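Local coordinates for G-protein alpha subunit Galpha7 (Naegleria fowleri, PDB 6NE6) that probably binds and hydrolyses GTP as the alpha subunit of a heterotrimeric G protein, switching downstream signalling on and off, at residues I12-A17 with V197-V203; L242-L246 with I318-I322. All coordinates share one frame; numbering follows the deposited sequence.

Both contacts belong to the Ras-like GTPase core, and they meet where strand 199-205 pairs with its neighbour 242-248. Contact 1 zips strand 199-205 to strand 10-16, while contact 2 seats strand 242-248 under the C-terminal helix 308-326; their centres are about 9 Å apart. Probable backbone hydrogen bonds join them, Ile200 N to Leu242 O at 2.7 Å and Phe202 N to Tyr244 O at 2.8 Å. The C-terminal end of segment 12-17 runs into what is probably the P-loop, starting at Gly16, toward the presumed nucleotide site, whereas helix segment 318-322 of contact 2 packs on one face of the sheet.

Contact 1 (I12-A17 with V197-V203); sequences ILLVGA and VDSILFV
Ile12 and Leu201 meet at the apolar centre of two parallel neighbouring strands in the Ras-like alpha/beta sheet. Ile12 turns its CG2 methyl opposite the backbone N (CG1 at chi1 -57°), which carries it across to Leu201 CG, 3.5 Å away, and it also touches both methyls at the tip of that leucine. Leu14 brings CD2 against CB and CD1 of Leu201 on the same face, where Ile25 and Phe26 of helix 22-32 pack on Leu14 and helix 308-326 covers Leu201.

The other face carries Leu13, Val15, Ile200 and Phe202. The two methyls of Val15 divide the work: CG2 packs 3.7 Å from Ile200 CG2, and CG1 rests obliquely against the Phe202 ring, near CD2 and CE2. Just ahead of strand 199-205, Val197 brings both of its methyls against Leu13 CB.

Between the faces runs a ladder of four nearly straight backbone bonds. Leu13 N gives to Ser199 O at 2.9 Å and Leu201 N to Leu13 O; Val15 N then gives to Leu201 O, and Val203 N closes the series on Val15 O at 2.7 Å. CA-H groups of Ile12, Ile200 and Phe202 lean on these carbonyls as well, so Leu13 O receives both Leu201 N and the CA of Ile200.

Past the last of these bonds, segment 12-17 heads into the probable P-loop, and a water bridges the two backbones: it accepts from Ala17 N at 2.9 Å and donates to Val203 O at 2.6 Å.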
loop_
_atom_site.group_PDB
_atom_site.type_symbol
_atom_site.label_atom_id
_atom_site.label_comp_id
_atom_site.label_asym_id
_atom_site.label_seq_id
_atom_site.Cartn_x
_atom_site.Cartn_y
_atom_site.Cartn_z
ATOM N N ILE A 12 5.263 -11.332 14.311
ATOM C CA ILE A 12 5.438 -11.300 12.864
ATOM C C ILE A 12 5.584 -9.843 12.467
ATOM O O ILE A 12 4.650 -9.049 12.656
ATOM C CB ILE A 12 4.246 -11.939 12.148
ATOM C CG1 ILE A 12 4.052 -13.380 12.637
ATOM C CG2 ILE A 12 4.416 -11.861 10.635
ATOM C CD1 ILE A 12 2.813 -14.010 12.064
ATOM N N LEU A 13 6.746 -9.491 11.922
ATOM C CA LEU A 13 7.080 -8.113 11.589
ATOM C C LEU A 13 6.803 -7.852 10.121
ATOM O O LEU A 13 7.315 -8.567 9.258
ATOM C CB LEU A 13 8.555 -7.826 11.876
ATOM C CG LEU A 13 9.108 -6.451 11.467
ATOM C CD1 LEU A 13 8.402 -5.335 12.231
ATOM C CD2 LEU A 13 10.629 -6.394 11.701
ATOM N N LEU A 14 6.051 -6.792 9.842
ATOM C CA LEU A 14 5.831 -6.344 8.468
ATOM C C LEU A 14 6.980 -5.438 8.052
ATOM O O LEU A 14 7.309 -4.481 8.761
ATOM C CB LEU A 14 4.504 -5.594 8.354
ATOM C CG LEU A 14 3.231 -6.429 8.478
ATOM C CD1 LEU A 14 2.040 -5.504 8.694
ATOM C CD2 LEU A 14 3.024 -7.272 7.214
ATOM N N VAL A 15 7.584 -5.741 6.897
ATOM C CA VAL A 15 8.719 -5.002 6.351
ATOM C C VAL A 15 8.401 -4.699 4.891
ATOM O O VAL A 15 7.908 -5.573 4.173
ATOM C CB VAL A 15 10.023 -5.819 6.482
ATOM C CG1 VAL A 15 11.217 -5.127 5.843
ATOM C CG2 VAL A 15 10.321 -6.112 7.964
ATOM N N GLY A 16 8.641 -3.464 4.462
ATOM C CA GLY A 16 8.412 -3.120 3.069
ATOM C C GLY A 16 8.454 -1.619 2.868
ATOM O O GLY A 16 8.474 -0.833 3.822
ATOM N N ALA A 17 8.411 -1.233 1.595
ATOM C CA ALA A 17 8.418 0.175 1.225
ATOM C C ALA A 17 7.098 0.852 1.600
ATOM O O ALA A 17 6.118 0.216 2.016
ATOM C CB ALA A 17 8.694 0.333 -0.270
ATOM N N VAL A 197 11.503 -10.956 17.183
ATOM C CA VAL A 197 10.708 -11.184 15.981
ATOM C C VAL A 197 10.861 -12.641 15.565
ATOM O O VAL A 197 11.980 -13.109 15.323
ATOM C CB VAL A 197 11.135 -10.234 14.849
ATOM C CG1 VAL A 197 10.592 -10.688 13.517
ATOM C CG2 VAL A 197 10.683 -8.810 15.175
ATOM N N ASP A 198 9.743 -13.357 15.473
ATOM C CA ASP A 198 9.799 -14.758 15.057
ATOM C C ASP A 198 9.759 -14.932 13.543
ATOM O O ASP A 198 10.347 -15.886 13.013
ATOM C CB ASP A 198 8.644 -15.525 15.700
ATOM C CG ASP A 198 8.716 -15.496 17.220
ATOM O OD1 ASP A 198 9.076 -16.540 17.814
ATOM O OD2 ASP A 198 8.446 -14.417 17.810
ATOM N N SER A 199 9.093 -14.028 12.831
ATOM C CA SER A 199 8.961 -14.131 11.386
ATOM C C SER A 199 8.884 -12.728 10.804
ATOM O O SER A 199 8.398 -11.804 11.459
ATOM C CB SER A 199 7.710 -14.938 11.005
ATOM O OG SER A 199 7.541 -15.032 9.600
ATOM N N ILE A 200 9.353 -12.587 9.571
ATOM C CA ILE A 200 9.292 -11.339 8.821
ATOM C C ILE A 200 8.462 -11.593 7.575
ATOM O O ILE A 200 8.706 -12.573 6.865
ATOM C CB ILE A 200 10.699 -10.858 8.430
ATOM C CG1 ILE A 200 11.474 -10.409 9.669
ATOM C CG2 ILE A 200 10.621 -9.753 7.337
ATOM C CD1 ILE A 200 12.979 -10.283 9.407
ATOM N N LEU A 201 7.505 -10.708 7.308
ATOM C CA LEU A 201 6.774 -10.682 6.039
ATOM C C LEU A 201 7.345 -9.518 5.250
ATOM O O LEU A 201 7.061 -8.355 5.558
ATOM C CB LEU A 201 5.274 -10.509 6.240
ATOM C CG LEU A 201 4.557 -11.504 7.152
ATOM C CD1 LEU A 201 3.057 -11.347 6.991
ATOM C CD2 LEU A 201 5.005 -12.937 6.840
ATOM N N PHE A 202 8.164 -9.833 4.244
ATOM C CA PHE A 202 8.749 -8.821 3.377
ATOM C C PHE A 202 7.744 -8.555 2.265
ATOM O O PHE A 202 7.476 -9.437 1.445
ATOM C CB PHE A 202 10.087 -9.288 2.811
ATOM C CG PHE A 202 10.913 -8.167 2.271
ATOM C CD1 PHE A 202 10.617 -7.595 1.044
ATOM C CD2 PHE A 202 11.963 -7.658 3.013
ATOM C CE1 PHE A 202 11.375 -6.529 0.562
ATOM C CE2 PHE A 202 12.723 -6.615 2.541
ATOM C CZ PHE A 202 12.422 -6.042 1.313
ATOM N N VAL A 203 7.169 -7.359 2.238
ATOM C CA VAL A 203 6.050 -7.072 1.339
ATOM C C VAL A 203 6.547 -6.236 0.169
ATOM O O VAL A 203 7.136 -5.162 0.373
ATOM C CB VAL A 203 4.920 -6.335 2.070
ATOM C CG1 VAL A 203 3.725 -6.140 1.129
ATOM C CG2 VAL A 203 4.516 -7.084 3.341
HETATM O O HOH W 1 8.631 -3.198 -0.473
#

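Contact 2 (L242-L246 with I318-I322); sequences LVYLL and ITSDI
Ile318 opens the contact by laying its CG2 methyl over the face of the Tyr244 ring, a CH-pi contact 4.0 Å from the centroid. This is alpha/beta packing in the Ras-like fold, the helix lying along the strand, nearly antiparallel at 156°. With CG1 anti to the carbonyl carbon, the branches of Ile318 diverge: CG2 goes to the tyrosine, while the longer arm carries CD1 to Leu246 CD1, tip to tip at 3.8 Å.

One turn on from Ile318, Asp321 faces the strand again. OD2 of this carboxylate accepts a short hydrogen bond from Tyr244 OH, 2.6 Å long, on its anti side and 18° out of the carboxylate plane. It lies at the ring edge, in the ring plane, with ring and carboxylate planes 84° apart. The same oxygen is in a salt bridge with Arg298 NE on strand 297-302, a second partner that probably helps keep the aspartate charged and positioned.

Ile322 completes the seat around the tyrosine: its CG1 touches the phenol oxygen OH of Tyr244 at 3.4 Å and CE2 of the same ring at 3.8 Å. Its backbone CA, in turn, packs on Leu242 CD1.

Helix 308-326 thus lies along one face of the sheet. Ile318 also touches Phe301 of strand 297-302, Thr319 reaches Phe168 and Phe170 of strand 163-170, and Ile322 packs on Lys10 and Ile12 of strand 10-16.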
loop_
_atom_site.group_PDB
_atom_site.type_symbol
_atom_site.label_atom_id
_atom_site.label_comp_id
_atom_site.label_asym_id
_atom_site.label_seq_id
_atom_site.Cartn_x
_atom_site.Cartn_y
_atom_site.Cartn_z
ATOM N N LEU A 242 12.134 -16.453 10.680
ATOM C CA LEU A 242 11.731 -16.948 9.366
ATOM C C LEU A 242 11.339 -15.777 8.479
ATOM O O LEU A 242 10.684 -14.845 8.936
ATOM C CB LEU A 242 10.534 -17.898 9.479
ATOM C CG LEU A 242 10.716 -19.119 10.361
ATOM C CD1 LEU A 242 9.388 -19.851 10.451
ATOM C CD2 LEU A 242 11.797 -20.001 9.773
ATOM N N VAL A 243 11.710 -15.830 7.201
ATOM C CA VAL A 243 11.437 -14.725 6.283
ATOM C C VAL A 243 10.552 -15.214 5.144
ATOM O O VAL A 243 10.904 -16.171 4.445
ATOM C CB VAL A 243 12.741 -14.110 5.736
ATOM C CG1 VAL A 243 12.436 -12.895 4.901
ATOM C CG2 VAL A 243 13.675 -13.740 6.897
ATOM N N TYR A 244 9.414 -14.538 4.949
ATOM C CA TYR A 244 8.493 -14.792 3.854
ATOM C C TYR A 244 8.463 -13.592 2.918
ATOM O O TYR A 244 8.547 -12.446 3.367
ATOM C CB TYR A 244 7.080 -15.043 4.384
ATOM C CG TYR A 244 6.974 -16.256 5.264
ATOM C CD1 TYR A 244 6.634 -17.495 4.726
ATOM C CD2 TYR A 244 7.204 -16.174 6.630
ATOM C CE1 TYR A 244 6.536 -18.614 5.522
ATOM C CE2 TYR A 244 7.114 -17.300 7.433
ATOM C CZ TYR A 244 6.785 -18.514 6.874
ATOM O OH TYR A 244 6.687 -19.628 7.686
ATOM N N LEU A 245 8.346 -13.851 1.618
ATOM C CA LEU A 245 8.153 -12.793 0.632
ATOM C C LEU A 245 6.683 -12.772 0.235
ATOM O O LEU A 245 6.144 -13.799 -0.194
ATOM C CB LEU A 245 9.035 -13.015 -0.602
ATOM C CG LEU A 245 8.840 -11.968 -1.715
ATOM C CD1 LEU A 245 9.231 -10.554 -1.239
ATOM C CD2 LEU A 245 9.618 -12.368 -2.968
ATOM N N LEU A 246 6.036 -11.615 0.391
ATOM C CA LEU A 246 4.638 -11.433 0.003
ATOM C C LEU A 246 4.596 -10.486 -1.191
ATOM O O LEU A 246 4.965 -9.314 -1.068
ATOM C CB LEU A 246 3.826 -10.872 1.163
ATOM C CG LEU A 246 3.209 -11.873 2.130
ATOM C CD1 LEU A 246 4.288 -12.702 2.833
ATOM C CD2 LEU A 246 2.358 -11.100 3.132
ATOM N N ILE A 318 0.599 -18.873 6.105
ATOM C CA ILE A 318 1.852 -18.428 6.703
ATOM C C ILE A 318 1.926 -18.852 8.165
ATOM O O ILE A 318 2.929 -19.420 8.604
ATOM C CB ILE A 318 2.007 -16.907 6.542
ATOM C CG1 ILE A 318 2.133 -16.552 5.053
ATOM C CG2 ILE A 318 3.195 -16.419 7.351
ATOM C CD1 ILE A 318 2.103 -15.056 4.777
ATOM N N THR A 319 0.864 -18.597 8.942
ATOM C CA THR A 319 0.957 -18.933 10.361
ATOM C C THR A 319 1.014 -20.441 10.570
ATOM O O THR A 319 1.718 -20.912 11.472
ATOM C CB THR A 319 -0.193 -18.313 11.163
ATOM O OG1 THR A 319 -1.446 -18.742 10.630
ATOM C CG2 THR A 319 -0.116 -16.784 11.091
ATOM N N SER A 320 0.330 -21.214 9.727
ATOM C CA SER A 320 0.457 -22.661 9.820
ATOM C C SER A 320 1.883 -23.093 9.544
ATOM O O SER A 320 2.425 -23.965 10.235
ATOM C CB SER A 320 -0.496 -23.350 8.842
ATOM O OG SER A 320 -1.840 -23.127 9.213
ATOM N N ASP A 321 2.521 -22.478 8.551
ATOM C CA ASP A 321 3.890 -22.861 8.245
ATOM C C ASP A 321 4.843 -22.448 9.357
ATOM O O ASP A 321 5.785 -23.185 9.676
ATOM C CB ASP A 321 4.328 -22.254 6.921
ATOM C CG ASP A 321 5.683 -22.752 6.502
ATOM O OD1 ASP A 321 5.813 -23.969 6.261
ATOM O OD2 ASP A 321 6.623 -21.943 6.454
ATOM N N ILE A 322 4.622 -21.273 9.957
ATOM C CA ILE A 322 5.438 -20.864 11.097
ATOM C C ILE A 322 5.355 -21.912 12.198
ATOM O O ILE A 322 6.371 -22.317 12.778
ATOM C CB ILE A 322 5.003 -19.486 11.617
ATOM C CG1 ILE A 322 5.430 -18.395 10.650
ATOM C CG2 ILE A 322 5.613 -19.232 12.986
ATOM C CD1 ILE A 322 4.789 -17.042 10.959
#